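Local coordinates for protein tryptophanyl-tRNA synthetase (Cryptosporidium parvum Iowa II, PDB 3HV0) that probably catalyses the ATP-dependent charging of tRNA(Trp) with L-tryptophan, releasing AMP and diphosphate, at residues His92-Leu97 with Ile252-Leu257. Residues are numbered along the deposited sequence; the frame is centred on the assembly and turned at random.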
loop_
_atom_site.group_PDB
_atom_site.type_symbol
_atom_site.label_atom_id
_atom_site.label_comp_id
_atom_site.label_asym_id
_atom_site.label_seq_id
_atom_site.Cartn_x
_atom_site.Cartn_y
_atom_site.Cartn_z
ATOM N N HIS A 92 12.412 24.644 -1.362
ATOM C CA HIS A 92 12.018 23.529 -0.502
ATOM C C HIS A 92 12.491 23.659 0.915
ATOM O O HIS A 92 12.033 22.926 1.758
ATOM C CB HIS A 92 12.529 22.206 -1.064
ATOM C CG HIS A 92 11.806 21.757 -2.293
ATOM N ND1 HIS A 92 12.446 21.493 -3.488
ATOM C CD2 HIS A 92 10.490 21.529 -2.511
ATOM C CE1 HIS A 92 11.551 21.116 -4.387
ATOM N NE2 HIS A 92 10.356 21.138 -3.822
ATOM N N LEU A 93 13.414 24.567 1.185
ATOM C CA LEU A 93 13.848 24.812 2.559
ATOM C C LEU A 93 12.884 25.706 3.331
ATOM O O LEU A 93 13.017 25.858 4.543
ATOM C CB LEU A 93 15.230 25.467 2.569
ATOM C CG LEU A 93 16.449 24.598 2.265
ATOM C CD1 LEU A 93 17.672 25.516 2.278
ATOM C CD2 LEU A 93 16.608 23.470 3.284
ATOM N N VAL A 94 11.942 26.328 2.630
ATOM C CA VAL A 94 10.988 27.228 3.266
ATOM C C VAL A 94 10.117 26.480 4.301
ATOM O O VAL A 94 10.064 26.877 5.469
ATOM C CB VAL A 94 10.159 28.024 2.221
ATOM C CG1 VAL A 94 8.893 28.653 2.852
ATOM C CG2 VAL A 94 11.047 29.095 1.560
ATOM N N PRO A 95 9.483 25.374 3.914
ATOM C CA PRO A 95 8.745 24.689 4.975
ATOM C C PRO A 95 9.630 24.035 6.042
ATOM O O PRO A 95 9.249 24.008 7.200
ATOM C CB PRO A 95 7.944 23.628 4.212
ATOM C CG PRO A 95 7.903 24.098 2.827
ATOM C CD PRO A 95 9.221 24.768 2.603
ATOM N N PHE A 96 10.803 23.533 5.660
ATOM C CA PHE A 96 11.711 22.864 6.602
ATOM C C PHE A 96 12.329 23.825 7.635
ATOM O O PHE A 96 12.334 23.525 8.833
ATOM C CB PHE A 96 12.785 22.057 5.862
ATOM C CG PHE A 96 12.272 20.746 5.326
ATOM C CD1 PHE A 96 12.080 19.674 6.166
ATOM C CD2 PHE A 96 11.915 20.612 4.001
ATOM C CE1 PHE A 96 11.566 18.492 5.696
ATOM C CE2 PHE A 96 11.414 19.430 3.526
ATOM C CZ PHE A 96 11.242 18.369 4.367
ATOM N N LEU A 97 12.830 24.966 7.170
ATOM C CA LEU A 97 13.336 26.005 8.067
ATOM C C LEU A 97 12.249 26.487 9.034
ATOM O O LEU A 97 12.505 26.736 10.213
ATOM C CB LEU A 97 13.917 27.190 7.285
ATOM C CG LEU A 97 15.243 27.013 6.521
ATOM C CD1 LEU A 97 15.737 28.377 6.002
ATOM C CD2 LEU A 97 16.334 26.334 7.333
ATOM N N ILE A 252 -0.676 24.701 8.696
ATOM C CA ILE A 252 -0.245 26.061 8.468
ATOM C C ILE A 252 0.512 26.080 7.131
ATOM O O ILE A 252 1.409 25.272 6.923
ATOM C CB ILE A 252 0.619 26.573 9.652
ATOM C CG1 ILE A 252 0.944 28.053 9.484
ATOM C CG2 ILE A 252 1.874 25.750 9.817
ATOM C CD1 ILE A 252 1.113 28.788 10.859
ATOM N N HIS A 253 0.134 26.991 6.233
ATOM C CA HIS A 253 0.450 26.861 4.819
ATOM C C HIS A 253 1.318 27.988 4.313
ATOM O O HIS A 253 1.043 29.141 4.613
ATOM C CB HIS A 253 -0.814 26.882 3.958
ATOM C CG HIS A 253 -1.964 26.109 4.517
ATOM N ND1 HIS A 253 -3.259 26.569 4.452
ATOM C CD2 HIS A 253 -2.018 24.912 5.145
ATOM C CE1 HIS A 253 -4.066 25.682 5.004
ATOM N NE2 HIS A 253 -3.338 24.665 5.432
ATOM N N SER A 254 2.300 27.653 3.472
ATOM C CA SER A 254 3.207 28.660 2.904
ATOM C C SER A 254 3.021 28.926 1.412
ATOM O O SER A 254 2.547 28.078 0.656
ATOM C CB SER A 254 4.665 28.298 3.164
ATOM O OG SER A 254 5.008 27.092 2.527
ATOM N N ILE A 255 3.402 30.136 1.015
ATOM C CA ILE A 255 3.394 30.550 -0.373
ATOM C C ILE A 255 4.733 30.129 -0.974
ATOM O O ILE A 255 5.768 30.210 -0.304
ATOM C CB ILE A 255 3.183 32.075 -0.490
ATOM C CG1 ILE A 255 2.755 32.447 -1.907
ATOM C CG2 ILE A 255 4.432 32.831 -0.073
ATOM C CD1 ILE A 255 1.294 32.136 -2.201
ATOM N N PHE A 256 4.714 29.667 -2.226
ATOM C CA PHE A 256 5.910 29.055 -2.826
ATOM C C PHE A 256 6.924 30.117 -3.254
ATOM O O PHE A 256 6.561 31.244 -3.618
ATOM C CB PHE A 256 5.556 28.046 -3.955
ATOM C CG PHE A 256 5.198 28.675 -5.292
ATOM C CD1 PHE A 256 6.158 28.793 -6.310
ATOM C CD2 PHE A 256 3.894 29.105 -5.556
ATOM C CE1 PHE A 256 5.834 29.359 -7.558
ATOM C CE2 PHE A 256 3.560 29.676 -6.807
ATOM C CZ PHE A 256 4.535 29.803 -7.806
ATOM N N LEU A 257 8.203 29.755 -3.152
ATOM C CA LEU A 257 9.294 30.649 -3.530
ATOM C C LEU A 257 9.211 30.883 -5.035
ATOM O O LEU A 257 9.243 29.916 -5.812
ATOM C CB LEU A 257 10.645 30.046 -3.161
ATOM C CG LEU A 257 11.756 31.076 -3.014
ATOM C CD1 LEU A 257 11.403 32.046 -1.914
ATOM C CD2 LEU A 257 13.115 30.413 -2.757
#
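V94 has CG1 anti to its own backbone N (chi1 163°), which turns this methyl toward the strand; in S254, OG sits between the backbone N and the carbonyl carbon (chi1 63°), swung to the proline side with hardly any change in its distance from the valine. V94 CG1 lies 4.2 Å from S254 OG, and P95 CG approaches the same oxygen at 4.2 Å. The oxygen lies alongside both carbons, which are about 68° apart as seen from OG. No hydrogen bond crosses the interface, and only 148 Å² is buried in total, consistent with light van der Waals packing of two carbons against one polar atom. The backbones remain well apart, with P95 CA 7.1 Å from S254 CA. This is part of the class I synthetase Rossmann fold: helix 93-106 links parallel strands 76-81 and 110-114 in a beta-alpha-beta crossover, and the HVGH form of the HIGH signature, which includes H89 and H92, leads into this helix. Its first turn reaches past strand 222-227 to the C-terminal end of strand 250-254, where S254 is held by backbone bonds to H226 and I228. Farther along the chain, L257 CD1 comes no closer than 4.6 Å to V94 CG2, a loose approach; F322 of helix 315-323 touches both side chains and that of I255. Bound tryptophan is about 6 Å from the P95 side chain.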